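Long-range contacts in 3-methyladenine dna-glycosylase (Archaeoglobus fulgidus, PDB 2JHN), which belongs to the HhH-GPD superfamily of base excision DNA repair proteins and couples that helical fold to an N-terminal TATA-box-binding-protein-like domain: residues 113-118 / 228-232; 117-122 / 197-201; 125-129 / 217-222; 171-175 / 185-189; 208-212 / 223-227. The protein carries 1 engineered substitution. All blocks are in the same frame, centred on the assembly; numbering follows the deposited sequence. Where two conformers were deposited one is given.

Contact 1. Residues 113-118 / 228-232. Engineered in segment 228-232: Ile-229 (natural residue Met).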
# COMPACT_ATOMS: atom_id res chain seq x y z
N LEU A 113 2.89 -3.03 2.53
CA LEU A 113 3.04 -1.93 1.57
C LEU A 113 1.75 -1.85 0.77
O LEU A 113 0.93 -2.79 0.80
CB LEU A 113 4.23 -2.19 0.63
CG LEU A 113 5.62 -2.24 1.30
CD1 LEU A 113 6.63 -2.78 0.26
CD2 LEU A 113 6.01 -0.83 1.76
N MET A 114 1.55 -0.73 0.08
CA MET A 114 0.35 -0.62 -0.76
C MET A 114 0.63 -0.77 -2.29
O MET A 114 -0.25 -0.45 -3.13
CB MET A 114 -0.42 0.65 -0.39
CG MET A 114 -0.96 0.61 1.05
SD MET A 114 -1.78 2.10 1.59
CE MET A 114 -3.22 2.07 0.51
N SER A 115 1.82 -1.29 -2.62
CA SER A 115 2.25 -1.58 -3.99
C SER A 115 3.32 -2.69 -4.01
O SER A 115 4.04 -2.89 -3.03
CB SER A 115 2.82 -0.31 -4.64
OG SER A 115 3.94 0.21 -3.93
N MET A 116 3.42 -3.38 -5.14
CA MET A 116 4.44 -4.42 -5.32
C MET A 116 5.62 -3.97 -6.21
O MET A 116 6.44 -4.80 -6.64
CB MET A 116 3.81 -5.71 -5.84
CG MET A 116 2.64 -6.21 -4.98
SD MET A 116 2.65 -8.01 -4.73
CE MET A 116 4.26 -8.15 -3.95
N SER A 117 5.68 -2.67 -6.48
CA SER A 117 6.86 -2.04 -7.10
C SER A 117 6.83 -0.55 -6.77
O SER A 117 5.76 0.01 -6.51
CB SER A 117 6.91 -2.22 -8.64
OG SER A 117 5.90 -1.46 -9.32
N VAL A 118 8.01 0.09 -6.84
CA VAL A 118 8.10 1.54 -6.64
C VAL A 118 7.27 2.29 -7.68
O VAL A 118 6.56 3.26 -7.36
CB VAL A 118 9.59 2.00 -6.73
CG1 VAL A 118 9.71 3.55 -6.75
CG2 VAL A 118 10.38 1.39 -5.58
N SER A 228 6.38 6.26 2.84
CA SER A 228 5.84 5.36 3.87
C SER A 228 5.12 4.14 3.27
O SER A 228 5.43 2.99 3.64
CB SER A 228 4.90 6.13 4.80
OG SER A 228 3.92 6.86 4.09
N ILE A 229 4.19 4.39 2.36
CA ILE A 229 3.32 3.30 1.87
C ILE A 229 3.89 2.47 0.72
O ILE A 229 3.44 1.33 0.53
CB ILE A 229 1.83 3.76 1.59
CG1 ILE A 229 1.69 4.46 0.23
CG2 ILE A 229 1.27 4.60 2.76
CD1 ILE A 229 0.20 4.73 -0.22
N ALA A 230 4.87 3.01 -0.01
CA ALA A 230 5.51 2.32 -1.14
C ALA A 230 6.96 1.91 -0.87
O ALA A 230 7.39 0.81 -1.28
CB ALA A 230 5.42 3.15 -2.43
N LEU A 231 7.70 2.76 -0.16
CA LEU A 231 9.13 2.59 0.07
C LEU A 231 9.45 1.93 1.40
O LEU A 231 10.59 1.53 1.63
CB LEU A 231 9.89 3.93 -0.07
CG LEU A 231 9.82 4.59 -1.45
CD1 LEU A 231 10.89 5.64 -1.64
CD2 LEU A 231 9.90 3.53 -2.57
N GLY A 232 8.45 1.81 2.27
CA GLY A 232 8.65 1.21 3.60
C GLY A 232 9.50 2.02 4.60
O GLY A 232 10.03 1.45 5.58
O HOH W 1 6.58 -0.38 -3.52
O HOH W 2 2.32 1.94 -2.35
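The backbone of 113-118, an irregular run that enters helix 118-127 at its last residue, passes beside the end of helix 220-229, with the closest alpha carbons, Leu-113 CA and Ile-229 CA, 5.2 Å apart. One direct hydrogen bond ties the two: Met-114 N donates to Ile-229 O at 2.8 Å and nearly straight, at 170°. Two waters extend this link through the hydroxyl of Ser-115. Water 1 lies 2.7 Å from Ser-115 OG and donates to Ala-230 O, also at 2.7 Å, while water 2, 2.8 Å from Ser-115 OG, makes a weak 3.1 Å bond to Ile-229 O. Apolar groups close in around these polar links. Met-114 SD is 3.8 Å from CD1 of Ile-229, an engineered residue that replaces a natural Met. Leu-113 CD2 packs 3.6 Å from Gly-232 N, and Val-118 CG2 meets Leu-231 CD2 at 3.7 Å. Gly-232 has positive phi, which favours glycine, and there the chain leaves its helical conformation. Ile-229 O at the end of helix 220-229, and Ala-230 O after it, are thus met by the loop and its waters; this helix is the second of the helix-hairpin-helix motif.

Contact 2. Residues 117-122 / 197-201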
# COMPACT_ATOMS: atom_id res chain seq x y z
N SER A 117 5.68 -2.67 -6.48
CA SER A 117 6.86 -2.04 -7.10
C SER A 117 6.83 -0.55 -6.77
O SER A 117 5.76 0.01 -6.51
CB SER A 117 6.91 -2.22 -8.64
OG SER A 117 5.90 -1.46 -9.32
N VAL A 118 8.01 0.09 -6.84
CA VAL A 118 8.10 1.54 -6.64
C VAL A 118 7.27 2.29 -7.68
O VAL A 118 6.56 3.26 -7.36
CB VAL A 118 9.59 2.00 -6.73
CG1 VAL A 118 9.71 3.55 -6.75
CG2 VAL A 118 10.38 1.39 -5.58
N PHE A 119 7.39 1.88 -8.95
CA PHE A 119 6.58 2.47 -10.00
C PHE A 119 5.08 2.44 -9.69
O PHE A 119 4.42 3.47 -9.79
CB PHE A 119 6.81 1.80 -11.38
CG PHE A 119 6.01 2.43 -12.46
CD1 PHE A 119 6.21 3.78 -12.77
CD2 PHE A 119 5.06 1.71 -13.16
CE1 PHE A 119 5.49 4.40 -13.77
CE2 PHE A 119 4.30 2.34 -14.21
CZ PHE A 119 4.51 3.67 -14.50
N GLU A 120 4.57 1.29 -9.28
CA GLU A 120 3.15 1.19 -8.92
C GLU A 120 2.79 2.15 -7.78
O GLU A 120 1.76 2.83 -7.83
CB GLU A 120 2.78 -0.26 -8.60
CG GLU A 120 1.35 -0.44 -8.07
CD GLU A 120 1.07 -1.85 -7.55
OE1 GLU A 120 1.97 -2.72 -7.58
OE2 GLU A 120 -0.10 -2.07 -7.09
N GLY A 121 3.63 2.18 -6.74
CA GLY A 121 3.41 3.07 -5.58
C GLY A 121 3.37 4.54 -5.97
O GLY A 121 2.47 5.27 -5.53
N ILE A 122 4.32 4.99 -6.80
CA ILE A 122 4.29 6.39 -7.26
C ILE A 122 3.05 6.71 -8.11
O ILE A 122 2.36 7.71 -7.85
CB ILE A 122 5.60 6.82 -8.01
CG1 ILE A 122 6.83 6.67 -7.10
CG2 ILE A 122 5.47 8.30 -8.50
CD1 ILE A 122 8.18 6.76 -7.85
N LEU A 197 14.18 2.56 -11.31
CA LEU A 197 13.27 3.11 -10.31
C LEU A 197 13.08 2.21 -9.07
O LEU A 197 12.97 2.71 -7.94
CB LEU A 197 11.95 3.50 -11.02
CG LEU A 197 10.92 4.41 -10.39
CD1 LEU A 197 11.50 5.77 -9.96
CD2 LEU A 197 9.80 4.57 -11.41
N GLU A 198 13.14 0.89 -9.24
CA GLU A 198 12.99 0.02 -8.07
C GLU A 198 14.09 0.28 -7.02
O GLU A 198 13.90 0.03 -5.84
CB GLU A 198 12.94 -1.46 -8.47
CG GLU A 198 12.47 -2.41 -7.34
CD GLU A 198 11.00 -2.21 -6.91
OE1 GLU A 198 10.20 -1.58 -7.65
OE2 GLU A 198 10.66 -2.71 -5.79
N GLU A 199 15.24 0.79 -7.46
CA GLU A 199 16.33 1.10 -6.52
C GLU A 199 16.00 2.18 -5.49
O GLU A 199 16.66 2.29 -4.45
CB GLU A 199 17.64 1.45 -7.26
CG GLU A 199 18.16 0.30 -8.12
CD GLU A 199 19.40 0.69 -8.95
OE1 GLU A 199 19.80 1.87 -8.91
OE2 GLU A 199 19.92 -0.19 -9.67
N LEU A 200 14.95 2.97 -5.76
CA LEU A 200 14.56 4.06 -4.87
C LEU A 200 14.26 3.55 -3.46
O LEU A 200 14.47 4.26 -2.48
CB LEU A 200 13.34 4.82 -5.44
CG LEU A 200 13.03 6.21 -4.87
CD1 LEU A 200 14.16 7.22 -5.14
CD2 LEU A 200 11.67 6.71 -5.42
N LYS A 201 13.78 2.31 -3.38
CA LYS A 201 13.55 1.65 -2.08
C LYS A 201 14.75 1.63 -1.15
O LYS A 201 14.59 1.63 0.06
CB LYS A 201 13.11 0.20 -2.29
CG LYS A 201 11.66 0.06 -2.47
CD LYS A 201 11.29 -1.39 -2.52
CE LYS A 201 10.69 -1.82 -1.22
NZ LYS A 201 10.38 -3.27 -1.32
O HOH W 3 9.52 0.01 -9.75
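Val-118, Leu-197 and Glu-198 lose the most surface where the capped N-terminus of helix 118-127 meets the 3-10 turns of 197-201. Ser-117 is the N-cap residue: its OG accepts from Glu-120 N at 3.1 Å. Glu-198 bonds the helix start from outside. Its carboxylate curls back so that OE1 receives Val-118 N at 2.9 Å and 169°, placing a negative charge at the helix end where backbone NH groups lack carbonyl partners. Val-118 is the apolar centre. Its CB points at the other segment; CG1 lies 3.6 Å from Leu-197 O and touches Leu-197 CG and Leu-200 CD2, both at 3.9 Å, and CG2 lies 3.6 Å from Lys-201 CG, on the aliphatic part of a side chain whose amino group forms a salt bridge with Glu-78. Leu-197 reaches further along the helix, with CD1 4.1 Å from Ile-122 CD1 and CD2 3.9 Å from Phe-119 CD1, at the edge of the ring. Tyr-211 of helix 205-213 packs on both Leu-197 and Leu-200. The next NH of the helix is served by the same carboxylate through water 3, which accepts from Phe-119 N at 2.9 Å and donates to Glu-198 OE1 at 2.7 Å.

Contact 3. Residues 125-129 / 217-222. With NA (sodium ion), chain E.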
# COMPACT_ATOMS: atom_id res chain seq x y z
N ALA A 125 -0.03 6.94 -5.99
CA ALA A 125 -0.01 8.14 -5.14
C ALA A 125 -0.44 9.39 -5.95
O ALA A 125 -1.17 10.25 -5.45
CB ALA A 125 1.37 8.34 -4.47
N ILE A 126 0.02 9.45 -7.20
CA ILE A 126 -0.33 10.51 -8.11
C ILE A 126 -1.83 10.47 -8.45
O ILE A 126 -2.52 11.51 -8.39
CB ILE A 126 0.52 10.43 -9.39
CG1 ILE A 126 1.98 10.79 -9.11
CG2 ILE A 126 -0.08 11.38 -10.49
CD1 ILE A 126 2.92 10.42 -10.27
N ILE A 127 -2.32 9.28 -8.80
CA ILE A 127 -3.76 9.07 -9.07
C ILE A 127 -4.64 9.61 -7.94
O ILE A 127 -5.65 10.29 -8.19
CB ILE A 127 -4.07 7.59 -9.40
CG1 ILE A 127 -3.40 7.20 -10.74
CG2 ILE A 127 -5.61 7.30 -9.39
CD1 ILE A 127 -3.45 5.69 -11.04
N GLN A 128 -4.24 9.34 -6.70
CA GLN A 128 -4.98 9.78 -5.53
C GLN A 128 -5.04 11.31 -5.27
O GLN A 128 -5.85 11.75 -4.46
CB GLN A 128 -4.41 9.07 -4.31
CG GLN A 128 -5.41 8.87 -3.19
CD GLN A 128 -4.70 8.50 -1.93
OE1 GLN A 128 -3.78 7.67 -1.93
NE2 GLN A 128 -5.11 9.13 -0.82
N GLN A 129 -4.19 12.09 -5.93
CA GLN A 129 -4.14 13.55 -5.70
C GLN A 129 -5.53 14.20 -5.87
O GLN A 129 -6.18 14.04 -6.91
CB GLN A 129 -3.07 14.22 -6.60
CG GLN A 129 -1.63 13.75 -6.27
CD GLN A 129 -0.52 14.38 -7.12
OE1 GLN A 129 -0.74 14.86 -8.25
NE2 GLN A 129 0.69 14.38 -6.59
N GLY A 217 4.68 18.65 -9.60
CA GLY A 217 3.37 18.07 -9.37
C GLY A 217 3.42 17.03 -8.26
O GLY A 217 2.38 16.51 -7.83
N ILE A 218 4.64 16.74 -7.81
CA ILE A 218 4.84 15.92 -6.60
C ILE A 218 5.33 16.85 -5.49
O ILE A 218 6.45 17.35 -5.55
CB ILE A 218 5.84 14.78 -6.81
CG1 ILE A 218 5.35 13.84 -7.94
CG2 ILE A 218 6.02 14.01 -5.48
CD1 ILE A 218 6.17 12.57 -8.15
N GLY A 219 4.49 17.05 -4.48
CA GLY A 219 4.88 17.88 -3.33
C GLY A 219 5.08 17.05 -2.07
O GLY A 219 5.26 15.79 -2.14
N ARG A 220 5.03 17.73 -0.92
CA ARG A 220 5.38 17.08 0.36
C ARG A 220 4.47 15.87 0.67
O ARG A 220 4.97 14.81 1.01
CB ARG A 220 5.33 18.08 1.51
CG ARG A 220 5.64 17.46 2.83
CD ARG A 220 5.83 18.53 3.91
NE ARG A 220 6.59 17.95 5.00
CZ ARG A 220 6.96 18.59 6.10
NH1 ARG A 220 6.63 19.89 6.27
NH2 ARG A 220 7.67 17.94 7.04
N TRP A 221 3.15 16.05 0.52
CA TRP A 221 2.21 14.99 0.87
C TRP A 221 2.41 13.74 0.02
O TRP A 221 2.58 12.66 0.56
CB TRP A 221 0.75 15.47 0.79
CG TRP A 221 -0.23 14.36 0.93
CD1 TRP A 221 -0.40 13.52 2.02
CD2 TRP A 221 -1.16 13.91 -0.06
NE1 TRP A 221 -1.39 12.61 1.76
CE2 TRP A 221 -1.88 12.82 0.49
CE3 TRP A 221 -1.49 14.35 -1.36
CZ2 TRP A 221 -2.89 12.15 -0.22
CZ3 TRP A 221 -2.50 13.69 -2.05
CH2 TRP A 221 -3.18 12.60 -1.48
N THR A 222 2.42 13.90 -1.30
CA THR A 222 2.65 12.76 -2.21
C THR A 222 4.00 12.09 -1.93
O THR A 222 4.09 10.86 -1.93
CB THR A 222 2.58 13.23 -3.66
OG1 THR A 222 1.25 13.72 -3.90
CG2 THR A 222 2.94 12.06 -4.62
NA NA E . 7.68 18.96 -6.91
O HOH W 4 -0.55 11.55 -3.29
O HOH W 5 5.66 20.22 -7.48
O HOH W 6 7.86 20.55 -4.96
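Gln-129 lays its side chain along the hairpin of the helix-hairpin-helix motif, overlapping the start of helix 220-229. Its amide nitrogen serves two acceptors: NE2 donates to Thr-222 OG1 at 2.8 Å and to Gly-217 O at 3.0 Å, so a single side chain from the residues that follow helix 118-127 holds both the hairpin turn and the first turn of the next helix. Water 4 adds another link, donating to Ala-125 O at 2.6 Å and lying 2.9 Å from Thr-222 OG1. Trp-221 flanks this polar cluster, the edge of its indole meeting Gln-129 CA at CZ3 (4.0 Å) and Gln-128 NE2 at CZ2 (3.8 Å); its own NE1 is hydrogen-bonded to Asp-240. Apolar contacts complete the interface: Ala-125 CB lies 4.0 Å from Thr-222 CG2, and Ile-126 CD1 is 4.4 Å from Ile-218 CD1. Gly-217 adopts a phi of 116°, where a CB would collide with the preceding carbonyl, so the turn calls for glycine. The hairpin binds a sodium ion, consistent with the metal sites known in a number of helix-hairpin-helix motifs. Thr-213 and Phe-215 contribute backbone oxygens, and Ile-218 O, water 5 and water 6 each bind the metal at 2.5 Å.

Contact 4. Residues 171-175 / 185-189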
# COMPACT_ATOMS: atom_id res chain seq x y z
N GLY A 171 0.54 6.02 -23.20
CA GLY A 171 0.73 7.46 -23.40
C GLY A 171 -0.21 8.33 -22.59
O GLY A 171 -1.10 7.83 -21.90
N VAL A 172 -0.01 9.64 -22.67
CA VAL A 172 -0.92 10.57 -21.99
C VAL A 172 -2.38 10.31 -22.38
O VAL A 172 -3.25 10.22 -21.52
CB VAL A 172 -0.55 12.07 -22.24
CG1 VAL A 172 -1.70 13.01 -21.81
CG2 VAL A 172 0.75 12.42 -21.54
N GLU A 173 -2.67 10.21 -23.68
CA GLU A 173 -4.06 10.08 -24.10
C GLU A 173 -4.74 8.78 -23.66
O GLU A 173 -5.93 8.78 -23.37
CB GLU A 173 -4.20 10.25 -25.63
CG GLU A 173 -4.09 11.70 -26.10
CD GLU A 173 -5.06 12.64 -25.39
OE1 GLU A 173 -6.27 12.30 -25.23
OE2 GLU A 173 -4.60 13.73 -24.99
N GLY A 174 -3.98 7.69 -23.61
CA GLY A 174 -4.53 6.39 -23.18
C GLY A 174 -4.94 6.42 -21.72
O GLY A 174 -5.98 5.89 -21.34
N LEU A 175 -4.11 7.06 -20.89
CA LEU A 175 -4.42 7.29 -19.48
C LEU A 175 -5.62 8.22 -19.30
O LEU A 175 -6.47 7.95 -18.46
CB LEU A 175 -3.20 7.80 -18.69
CG LEU A 175 -1.95 6.90 -18.70
CD1 LEU A 175 -0.85 7.47 -17.81
CD2 LEU A 175 -2.26 5.46 -18.31
N ALA A 185 -1.94 12.13 -15.95
CA ALA A 185 -1.45 11.32 -17.07
C ALA A 185 -0.06 11.74 -17.50
O ALA A 185 0.82 10.91 -17.69
CB ALA A 185 -2.44 11.36 -18.26
N GLU A 186 0.15 13.05 -17.63
CA GLU A 186 1.44 13.59 -17.98
C GLU A 186 2.55 13.25 -16.98
O GLU A 186 3.65 12.88 -17.37
CB GLU A 186 1.31 15.11 -18.12
CG GLU A 186 0.68 15.53 -19.42
CD GLU A 186 0.77 17.03 -19.67
OE1 GLU A 186 0.91 17.79 -18.68
OE2 GLU A 186 0.70 17.43 -20.85
N LEU A 187 2.24 13.36 -15.69
CA LEU A 187 3.23 13.08 -14.65
C LEU A 187 3.57 11.57 -14.58
O LEU A 187 4.74 11.20 -14.44
CB LEU A 187 2.72 13.62 -13.32
CG LEU A 187 3.65 13.60 -12.10
CD1 LEU A 187 5.01 14.25 -12.42
CD2 LEU A 187 2.97 14.25 -10.90
N ILE A 188 2.56 10.71 -14.68
CA ILE A 188 2.77 9.26 -14.66
C ILE A 188 3.65 8.83 -15.85
O ILE A 188 4.61 8.08 -15.69
CB ILE A 188 1.43 8.49 -14.56
CG1 ILE A 188 0.81 8.75 -13.18
CG2 ILE A 188 1.66 6.97 -14.84
CD1 ILE A 188 -0.60 8.25 -13.00
N VAL A 189 3.37 9.37 -17.03
CA VAL A 189 4.22 9.07 -18.19
C VAL A 189 5.66 9.54 -17.92
O VAL A 189 6.62 8.81 -18.17
CB VAL A 189 3.61 9.65 -19.50
CG1 VAL A 189 4.63 9.57 -20.65
CG2 VAL A 189 2.32 8.91 -19.86
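Helix 182-192 presents one face of segment 185-189 to the segment 171-175, with the two short axes 8.6 Å apart at closest approach and 128° between their N-to-C directions. Ala-185 comes first and sits at the tightest point: its CA is 5.0 Å from Val-172 CA, and its small CB fits between Val-172 O at 3.5 Å and Leu-175 CB at 3.7 Å. Glu-186 points away from the partner helix, yet its aliphatic CG still touches Val-172 CG2 at 3.8 Å, while its carboxylate forms a salt bridge with Arg-182. Leu-187 turns to the other side of the helix. Ile-188 resumes the interface with CG2 3.9 Å from Leu-175 CD1. One turn on from Ala-185, Val-189 directs CG2 at the kinked part of the facing helix, 3.7 Å from Val-172 N, 3.8 Å from Gly-171 C and 4.0 Å from Leu-175 CD1. Gly-171 itself has positive phi, which favours glycine. The side chains meet by apolar packing, some of it against the backbone of 171-172, without a polar bond between the segments. The pair belongs to the helical HhH-GPD domain. Leu-187, pointing away, packs on Ile-126 and on Ile-218 of the sodium-binding hairpin, while Ile-188, in the interface, also reaches Ile-126 and Ile-127, so that helix 182-192 lies between helix 164-177 and helix 118-127.

Contact 5. Residues 208-212 / 223-227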
# COMPACT_ATOMS: atom_id res chain seq x y z
N ALA A 208 15.63 10.30 -1.21
CA ALA A 208 14.40 9.86 -1.89
C ALA A 208 13.36 10.99 -1.89
O ALA A 208 12.72 11.21 -2.91
CB ALA A 208 13.87 8.58 -1.24
N TYR A 209 13.23 11.71 -0.77
CA TYR A 209 12.31 12.87 -0.70
C TYR A 209 12.66 13.93 -1.74
O TYR A 209 11.78 14.46 -2.43
CB TYR A 209 12.32 13.50 0.72
CG TYR A 209 11.34 14.64 0.83
CD1 TYR A 209 10.00 14.40 1.13
CD2 TYR A 209 11.74 15.98 0.60
CE1 TYR A 209 9.06 15.48 1.23
CE2 TYR A 209 10.81 17.04 0.70
CZ TYR A 209 9.48 16.78 1.01
OH TYR A 209 8.56 17.83 1.09
N GLU A 210 13.94 14.25 -1.88
CA GLU A 210 14.35 15.28 -2.84
C GLU A 210 14.18 14.81 -4.28
O GLU A 210 13.88 15.61 -5.16
CB GLU A 210 15.79 15.75 -2.57
CG GLU A 210 15.93 16.58 -1.31
CD GLU A 210 15.18 17.91 -1.37
OE1 GLU A 210 15.23 18.58 -2.44
OE2 GLU A 210 14.56 18.30 -0.36
N TYR A 211 14.36 13.52 -4.53
CA TYR A 211 14.10 12.98 -5.86
C TYR A 211 12.61 13.08 -6.21
O TYR A 211 12.24 13.62 -7.27
CB TYR A 211 14.61 11.55 -5.97
CG TYR A 211 14.24 10.86 -7.27
CD1 TYR A 211 14.92 11.14 -8.45
CD2 TYR A 211 13.20 9.93 -7.30
CE1 TYR A 211 14.57 10.50 -9.67
CE2 TYR A 211 12.83 9.28 -8.48
CZ TYR A 211 13.53 9.58 -9.66
OH TYR A 211 13.20 8.91 -10.82
N LEU A 212 11.75 12.60 -5.30
CA LEU A 212 10.31 12.62 -5.59
C LEU A 212 9.81 14.04 -5.81
O LEU A 212 9.15 14.31 -6.80
CB LEU A 212 9.52 11.91 -4.47
CG LEU A 212 9.82 10.40 -4.44
CD1 LEU A 212 9.40 9.83 -3.09
CD2 LEU A 212 9.07 9.73 -5.60
N ALA A 223 5.04 12.89 -1.68
CA ALA A 223 6.38 12.32 -1.48
C ALA A 223 6.41 11.51 -0.16
O ALA A 223 6.91 10.35 -0.12
CB ALA A 223 7.47 13.43 -1.53
N GLU A 224 5.86 12.09 0.90
CA GLU A 224 5.81 11.40 2.21
C GLU A 224 4.91 10.17 2.19
O GLU A 224 5.26 9.15 2.82
CB GLU A 224 5.45 12.35 3.36
CG GLU A 224 6.51 13.45 3.55
CD GLU A 224 6.22 14.37 4.71
OE1 GLU A 224 5.05 14.40 5.19
OE2 GLU A 224 7.20 15.05 5.15
N LEU A 225 3.79 10.25 1.49
CA LEU A 225 2.92 9.07 1.32
C LEU A 225 3.69 7.94 0.58
O LEU A 225 3.72 6.80 1.03
CB LEU A 225 1.64 9.45 0.56
CG LEU A 225 0.49 8.46 0.51
CD1 LEU A 225 -0.03 8.26 1.96
CD2 LEU A 225 -0.61 9.08 -0.39
N VAL A 226 4.37 8.29 -0.51
CA VAL A 226 5.19 7.28 -1.25
C VAL A 226 6.23 6.67 -0.33
O VAL A 226 6.36 5.45 -0.27
CB VAL A 226 5.85 7.89 -2.50
CG1 VAL A 226 6.97 6.96 -3.05
CG2 VAL A 226 4.77 8.17 -3.57
N LEU A 227 6.98 7.53 0.38
CA LEU A 227 8.03 7.08 1.26
C LEU A 227 7.53 6.02 2.26
O LEU A 227 8.17 5.00 2.46
CB LEU A 227 8.65 8.27 2.01
CG LEU A 227 9.76 8.95 1.15
CD1 LEU A 227 10.01 10.36 1.63
CD2 LEU A 227 11.04 8.14 1.28
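Ala-208 opens the interface between the two helices of the helix-hairpin-helix motif, its CB pointing at helix 220-229 and meeting Leu-227 CD2 at 3.8 Å. Tyr-209, next along, contributes the largest area on this side. Its t rotamer swings the ring out along the partner helix, so that CE1 lies 3.8 Å from Ala-223 CB and 4.0 Å from Glu-224 CG; nearer the backbone, Tyr-209 CB is 4.0 Å from Leu-227 CD1, a methyl that also sits at the ring edge. Glu-210 and Tyr-211 face elsewhere, the latter towards Leu-197 and Leu-200. Leu-212 then completes the turn begun by Ala-208. Its CB packs on Ala-223 CB at 3.9 Å, close to the narrowest point, where the CA atoms of these two residues are 5.7 Å apart, and its CD1 reaches Val-226 CG1 at 3.8 Å and Leu-227 CG at 4.3 Å. The short axes approach to 9.7 Å, with 130° between their N-to-C directions, the two helices being joined by the short hairpin. The carboxylate of Glu-224 is held by salt bridges to Arg-220 and Arg-263. What joins the helices here is mostly Ala, Leu and Val, with the partly exposed Tyr-209 ring and the aliphatic part of Glu-224 at the side, so the segments meet by close apolar fit and have no hydrogen bond between them.

In the fold
Helix 118-127 runs through contacts 1, 2 and 3 and packs on contacts 4 and 5: contacts 1 and 2 share Ser-117 and Val-118 at its N-terminus, with centres 7 Å apart, and contact 3 uses its far end. Helix 220-229 enters contacts 1, 3 and 5. Along the chain, contacts 3, 4 and 5 fall between the segments of contact 1, contact 4 closes before contact 5 opens, and contact 3 alternates with contacts 2 and 5. Contacts 3 and 5 have centres 9 Å apart and touch where Ala-125 meets Val-226. Contact 4 is the outlier, its centre about 21 Å from that of contact 1, joined to contact 3 through Leu-187 against Ile-126 and Ile-218. Helix 118-127 thus binds both helical pairs into one HhH-GPD bundle.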